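PDB 3BWG: uncharacterized HTH-type transcriptional regulator YydK from Bacillus subtilis subsp. subtilis, which probably binds DNA through a GntR-type helix-turn-helix domain and regulates transcription, with a UTRA domain completing the chain. Local coordinates for residues V69-L81 with Y223-N235. Sequence-based numbering, arbitrary orientation.
With EDO (1,2-ethanediol), chain I.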
loop_
_atom_site.group_PDB
_atom_site.type_symbol
_atom_site.label_atom_id
_atom_site.label_comp_id
_atom_site.label_asym_id
_atom_site.label_seq_id
_atom_site.Cartn_x
_atom_site.Cartn_y
_atom_site.Cartn_z
ATOM N N VAL B 69 -8.250 17.885 0.488
ATOM C CA VAL B 69 -8.733 16.515 0.373
ATOM C C VAL B 69 -7.547 15.662 -0.132
ATOM O O VAL B 69 -6.853 16.059 -1.066
ATOM C CB VAL B 69 -9.994 16.427 -0.573
ATOM C CG1 VAL B 69 -10.469 14.980 -0.774
ATOM C CG2 VAL B 69 -11.177 17.260 -0.007
ATOM N N ARG B 70 -7.348 14.510 0.498
ATOM C CA ARG B 70 -6.252 13.604 0.248
ATOM C C ARG B 70 -6.734 12.378 -0.528
ATOM O O ARG B 70 -5.991 11.836 -1.362
ATOM C CB ARG B 70 -5.615 13.181 1.605
ATOM C CG ARG B 70 -4.565 12.015 1.572
ATOM C CD ARG B 70 -3.391 12.256 0.645
ATOM N NE ARG B 70 -2.554 11.046 0.431
ATOM C CZ ARG B 70 -2.652 10.191 -0.603
ATOM N NH1 ARG B 70 -3.557 10.364 -1.540
ATOM N NH2 ARG B 70 -1.811 9.158 -0.711
ATOM N N LYS B 71 -7.972 11.956 -0.253
ATOM C CA LYS B 71 -8.536 10.738 -0.786
ATOM C C LYS B 71 -8.280 10.695 -2.270
ATOM O O LYS B 71 -8.529 11.665 -3.009
ATOM C CB LYS B 71 -10.033 10.638 -0.486
ATOM C CG LYS B 71 -10.943 11.188 -1.583
ATOM C CD LYS B 71 -12.297 11.747 -1.092
ATOM C CE LYS B 71 -13.382 10.687 -0.965
ATOM N NZ LYS B 71 -13.834 10.310 -2.317
ATOM N N HIS B 72 -7.766 9.558 -2.696
ATOM C CA HIS B 72 -7.411 9.318 -4.084
ATOM C C HIS B 72 -8.574 9.620 -5.059
ATOM O O HIS B 72 -9.784 9.534 -4.695
ATOM C CB HIS B 72 -6.943 7.865 -4.211
ATOM C CG HIS B 72 -8.031 6.858 -3.960
ATOM N ND1 HIS B 72 -8.931 6.479 -4.935
ATOM C CD2 HIS B 72 -8.347 6.143 -2.850
ATOM C CE1 HIS B 72 -9.769 5.586 -4.427
ATOM N NE2 HIS B 72 -9.422 5.356 -3.170
ATOM N N LYS B 73 -8.219 10.011 -6.285
ATOM C CA LYS B 73 -9.206 10.114 -7.373
ATOM C C LYS B 73 -9.597 8.705 -7.844
ATOM O O LYS B 73 -9.019 7.718 -7.363
ATOM C CB LYS B 73 -8.618 10.922 -8.505
ATOM C CG LYS B 73 -8.517 12.407 -8.149
ATOM C CD LYS B 73 -7.385 13.116 -8.883
ATOM C CE LYS B 73 -7.735 13.340 -10.332
ATOM N NZ LYS B 73 -6.843 14.366 -10.941
ATOM N N ARG B 74 -10.567 8.612 -8.759
ATOM C CA ARG B 74 -11.072 7.333 -9.326
ATOM C C ARG B 74 -11.928 6.568 -8.321
ATOM O O ARG B 74 -11.748 6.704 -7.120
ATOM C CB ARG B 74 -9.953 6.418 -9.811
ATOM C CG ARG B 74 -8.922 7.052 -10.735
ATOM C CD ARG B 74 -7.909 6.022 -11.210
ATOM N NE ARG B 74 -6.831 6.705 -11.887
ATOM C CZ ARG B 74 -5.949 6.140 -12.702
ATOM N NH1 ARG B 74 -5.973 4.830 -12.960
ATOM N NH2 ARG B 74 -5.010 6.909 -13.244
ATOM N N LYS B 75 -12.814 5.731 -8.844
ATOM C CA LYS B 75 -13.855 5.055 -8.088
ATOM C C LYS B 75 -13.722 3.580 -8.426
ATOM O O LYS B 75 -13.187 3.224 -9.495
ATOM C CB LYS B 75 -15.239 5.592 -8.525
ATOM C CG LYS B 75 -15.884 6.547 -7.558
ATOM C CD LYS B 75 -16.683 7.737 -8.142
ATOM C CE LYS B 75 -17.476 7.499 -9.398
ATOM N NZ LYS B 75 -18.721 8.388 -9.365
ATOM N N GLY B 76 -14.194 2.708 -7.547
ATOM C CA GLY B 76 -14.358 1.293 -7.921
ATOM C C GLY B 76 -13.120 0.462 -7.768
ATOM O O GLY B 76 -13.081 -0.679 -8.238
ATOM N N TYR B 77 -12.098 1.050 -7.146
ATOM C CA TYR B 77 -10.854 0.343 -6.746
ATOM C C TYR B 77 -10.982 -0.218 -5.309
ATOM O O TYR B 77 -11.500 0.444 -4.402
ATOM C CB TYR B 77 -9.632 1.286 -6.826
ATOM C CG TYR B 77 -9.161 1.621 -8.233
ATOM C CD1 TYR B 77 -8.183 0.850 -8.854
ATOM C CD2 TYR B 77 -9.671 2.714 -8.934
ATOM C CE1 TYR B 77 -7.710 1.127 -10.119
ATOM C CE2 TYR B 77 -9.188 3.003 -10.230
ATOM C CZ TYR B 77 -8.219 2.202 -10.802
ATOM O OH TYR B 77 -7.723 2.452 -12.058
ATOM N N ILE B 78 -10.533 -1.459 -5.121
ATOM C CA ILE B 78 -10.509 -2.075 -3.789
ATOM C C ILE B 78 -9.229 -1.602 -3.096
ATOM O O ILE B 78 -8.119 -1.611 -3.671
ATOM C CB ILE B 78 -10.502 -3.633 -3.823
ATOM C CG1 ILE B 78 -11.732 -4.194 -4.572
ATOM C CG2 ILE B 78 -10.357 -4.232 -2.383
ATOM C CD1 ILE B 78 -11.375 -5.452 -5.370
ATOM N N SER B 79 -9.411 -1.152 -1.871
ATOM C CA SER B 79 -8.314 -0.757 -1.038
ATOM C C SER B 79 -7.414 -1.971 -0.737
ATOM O O SER B 79 -7.810 -2.943 -0.100
ATOM C CB SER B 79 -8.856 -0.107 0.232
ATOM O OG SER B 79 -7.753 0.107 1.092
ATOM N N LEU B 80 -6.212 -1.946 -1.267
ATOM C CA LEU B 80 -5.329 -3.089 -1.098
ATOM C C LEU B 80 -5.030 -3.332 0.388
ATOM O O LEU B 80 -5.026 -4.482 0.844
ATOM C CB LEU B 80 -4.053 -2.856 -1.899
ATOM C CG LEU B 80 -2.978 -3.942 -1.914
ATOM C CD1 LEU B 80 -3.387 -5.193 -2.663
ATOM C CD2 LEU B 80 -1.747 -3.318 -2.501
ATOM N N LEU B 81 -4.813 -2.255 1.148
ATOM C CA LEU B 81 -4.560 -2.334 2.580
ATOM C C LEU B 81 -5.871 -2.175 3.366
ATOM O O LEU B 81 -6.590 -1.202 3.175
ATOM C CB LEU B 81 -3.501 -1.273 3.018
ATOM C CG LEU B 81 -2.137 -1.313 2.261
ATOM C CD1 LEU B 81 -1.137 -0.268 2.765
ATOM C CD2 LEU B 81 -1.471 -2.707 2.309
ATOM N N TYR B 223 -7.187 -13.445 -7.151
ATOM C CA TYR B 223 -8.289 -12.635 -7.615
ATOM C C TYR B 223 -8.661 -12.840 -9.090
ATOM O O TYR B 223 -7.803 -13.172 -9.933
ATOM C CB TYR B 223 -7.988 -11.153 -7.333
ATOM C CG TYR B 223 -7.887 -10.820 -5.843
ATOM C CD1 TYR B 223 -9.014 -10.421 -5.142
ATOM C CD2 TYR B 223 -6.666 -10.895 -5.151
ATOM C CE1 TYR B 223 -8.948 -10.125 -3.757
ATOM C CE2 TYR B 223 -6.572 -10.587 -3.762
ATOM C CZ TYR B 223 -7.733 -10.181 -3.086
ATOM O OH TYR B 223 -7.727 -9.875 -1.735
ATOM N N ASN B 224 -9.936 -12.609 -9.392
ATOM C CA ASN B 224 -10.412 -12.518 -10.764
ATOM C C ASN B 224 -9.948 -11.204 -11.418
ATOM O O ASN B 224 -10.436 -10.119 -11.053
ATOM C CB ASN B 224 -11.950 -12.632 -10.719
ATOM C CG ASN B 224 -12.610 -12.540 -12.060
ATOM O OD1 ASN B 224 -12.064 -11.982 -13.029
ATOM N ND2 ASN B 224 -13.828 -13.070 -12.130
ATOM N N TYR B 225 -9.013 -11.296 -12.376
ATOM C CA TYR B 225 -8.453 -10.122 -13.048
ATOM C C TYR B 225 -9.489 -9.238 -13.760
ATOM O O TYR B 225 -9.242 -8.054 -13.993
ATOM C CB TYR B 225 -7.314 -10.526 -14.019
ATOM C CG TYR B 225 -7.769 -11.024 -15.365
ATOM C CD1 TYR B 225 -7.702 -10.208 -16.481
ATOM C CD2 TYR B 225 -8.270 -12.314 -15.518
ATOM C CE1 TYR B 225 -8.128 -10.655 -17.745
ATOM C CE2 TYR B 225 -8.719 -12.789 -16.774
ATOM C CZ TYR B 225 -8.625 -11.949 -17.872
ATOM O OH TYR B 225 -9.018 -12.393 -19.095
ATOM N N GLU B 226 -10.650 -9.799 -14.074
ATOM C CA GLU B 226 -11.697 -9.023 -14.747
ATOM C C GLU B 226 -12.633 -8.301 -13.795
ATOM O O GLU B 226 -13.482 -7.553 -14.253
ATOM C CB GLU B 226 -12.601 -9.907 -15.644
ATOM C CG GLU B 226 -11.938 -10.917 -16.481
ATOM C CD GLU B 226 -12.908 -11.460 -17.550
ATOM O OE1 GLU B 226 -13.971 -12.046 -17.196
ATOM O OE2 GLU B 226 -12.604 -11.246 -18.741
ATOM N N GLN B 227 -12.539 -8.571 -12.494
ATOM C CA GLN B 227 -13.552 -8.065 -11.543
ATOM C C GLN B 227 -12.891 -7.318 -10.360
ATOM O O GLN B 227 -13.549 -7.007 -9.355
ATOM C CB GLN B 227 -14.444 -9.194 -11.008
ATOM C CG GLN B 227 -15.202 -10.027 -12.046
ATOM C CD GLN B 227 -16.314 -9.241 -12.707
ATOM O OE1 GLN B 227 -16.810 -8.288 -12.139
ATOM N NE2 GLN B 227 -16.692 -9.628 -13.928
ATOM N N SER B 228 -11.607 -7.029 -10.484
ATOM C CA SER B 228 -10.860 -6.409 -9.353
ATOM C C SER B 228 -9.691 -5.559 -9.835
ATOM O O SER B 228 -9.119 -5.804 -10.907
ATOM C CB SER B 228 -10.404 -7.490 -8.387
ATOM O OG SER B 228 -9.481 -8.316 -9.044
ATOM N N GLN B 229 -9.418 -4.496 -9.096
ATOM C CA GLN B 229 -8.269 -3.644 -9.327
ATOM C C GLN B 229 -8.176 -2.901 -8.047
ATOM O O GLN B 229 -9.215 -2.699 -7.411
ATOM C CB GLN B 229 -8.470 -2.645 -10.454
ATOM C CG GLN B 229 -9.843 -1.969 -10.504
ATOM C CD GLN B 229 -10.846 -2.803 -11.250
ATOM O OE1 GLN B 229 -10.535 -3.319 -12.324
ATOM N NE2 GLN B 229 -12.040 -2.953 -10.708
ATOM N N PHE B 230 -6.951 -2.475 -7.692
ATOM C CA PHE B 230 -6.607 -2.052 -6.316
ATOM C C PHE B 230 -5.970 -0.683 -6.228
ATOM O O PHE B 230 -5.277 -0.268 -7.130
ATOM C CB PHE B 230 -5.699 -3.092 -5.621
ATOM C CG PHE B 230 -6.289 -4.473 -5.638
ATOM C CD1 PHE B 230 -7.109 -4.908 -4.593
ATOM C CD2 PHE B 230 -6.049 -5.323 -6.707
ATOM C CE1 PHE B 230 -7.734 -6.146 -4.631
ATOM C CE2 PHE B 230 -6.651 -6.596 -6.745
ATOM C CZ PHE B 230 -7.519 -6.983 -5.680
ATOM N N VAL B 231 -6.258 0.020 -5.148
ATOM C CA VAL B 231 -5.593 1.246 -4.861
ATOM C C VAL B 231 -4.844 1.163 -3.515
ATOM O O VAL B 231 -5.220 0.425 -2.578
ATOM C CB VAL B 231 -6.553 2.489 -4.945
ATOM C CG1 VAL B 231 -7.785 2.394 -3.952
ATOM C CG2 VAL B 231 -5.771 3.760 -4.725
ATOM N N VAL B 232 -3.749 1.923 -3.453
ATOM C CA VAL B 232 -3.020 2.139 -2.240
ATOM C C VAL B 232 -2.503 3.567 -2.213
ATOM O O VAL B 232 -2.031 4.118 -3.244
ATOM C CB VAL B 232 -1.943 1.045 -1.998
ATOM C CG1 VAL B 232 -1.235 0.740 -3.219
ATOM C CG2 VAL B 232 -1.019 1.394 -0.789
ATOM N N GLN B 233 -2.686 4.173 -1.037
ATOM C CA GLN B 233 -2.270 5.530 -0.771
ATOM C C GLN B 233 -1.002 5.405 0.046
ATOM O O GLN B 233 -0.974 4.673 1.042
ATOM C CB GLN B 233 -3.331 6.314 -0.000
ATOM C CG GLN B 233 -4.639 6.521 -0.738
ATOM C CD GLN B 233 -5.648 7.473 -0.027
ATOM O OE1 GLN B 233 -6.672 7.814 -0.614
ATOM N NE2 GLN B 233 -5.347 7.910 1.210
ATOM N N ALA B 234 0.048 6.087 -0.391
ATOM C CA ALA B 234 1.318 6.083 0.319
ATOM C C ALA B 234 1.642 7.491 0.770
ATOM O O ALA B 234 1.500 8.449 0.006
ATOM C CB ALA B 234 2.438 5.534 -0.589
ATOM N N ASN B 235 2.077 7.629 2.018
ATOM C CA ASN B 235 2.431 8.948 2.542
ATOM C C ASN B 235 3.900 9.013 2.958
ATOM O O ASN B 235 4.788 8.887 2.085
ATOM C CB ASN B 235 1.439 9.400 3.647
ATOM C CG ASN B 235 -0.029 9.504 3.105
ATOM O OD1 ASN B 235 -0.563 10.606 2.910
ATOM N ND2 ASN B 235 -0.657 8.345 2.843
HETATM C C1 EDO I . -6.596 -8.958 -10.733
HETATM O O1 EDO I . -7.029 -8.029 -9.785
HETATM C C2 EDO I . -6.601 -10.275 -10.008
HETATM O O2 EDO I . -6.104 -11.183 -10.947
HETATM O O HOH W 1 -12.405 -3.011 -8.205
#
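Ile78 and Phe230 lie side by side where strand 78-79 runs parallel to strand 230-234, a small example of how a linker is anchored by pairing with the chain's far end. Three backbone hydrogen bonds fix the register: Ile78 N to Gln229 O, Val231 N to Ile78 O and Leu80 N to Val231 O. Packing is close on both faces of the paired strands. On one, Ile78 CB meets ring atom CD1 of Phe230 at 3.7 Å and Leu80 CB backs onto Phe230 CB; Leu202 and Leu137 of the large antiparallel sheet continue this buried layer. On the other, Val231 CG1 touches Tyr77 CB and sits over the His72 ring, a CH-pi contact 3.9 Å from the ring centroid. The extended side chain of Gln233 brings OE1 to His72 N (2.9 Å), while its amide stacks on the Arg70 guanidinium, the planes 18° apart. A bend at chi2 (56°) turns that guanidinium so that NE of Arg70 meets Asn235 OD1 (3.2 Å) nearly straight, and NH1 forms a salt bridge with Asp177 of the second subunit. Cutting this side chain back to an alanine is likely to leave that aspartate without its ionic mate and the Gln233 amide without its stacking surface. The Gly76 end is looser: Gly76 is exposed, its O no nearer than 3.5 Å to Gln229 NE2, and Gln229 CG meets Tyr77 CD1 at 3.7 Å, the two side chains crossing at about a right angle. Strand 230-234 also pairs antiparallel with a strand of the second subunit, so the contact joins the interdomain linker to the dimer interface, an architecture consistent with GntR regulators that carry a UTRA domain.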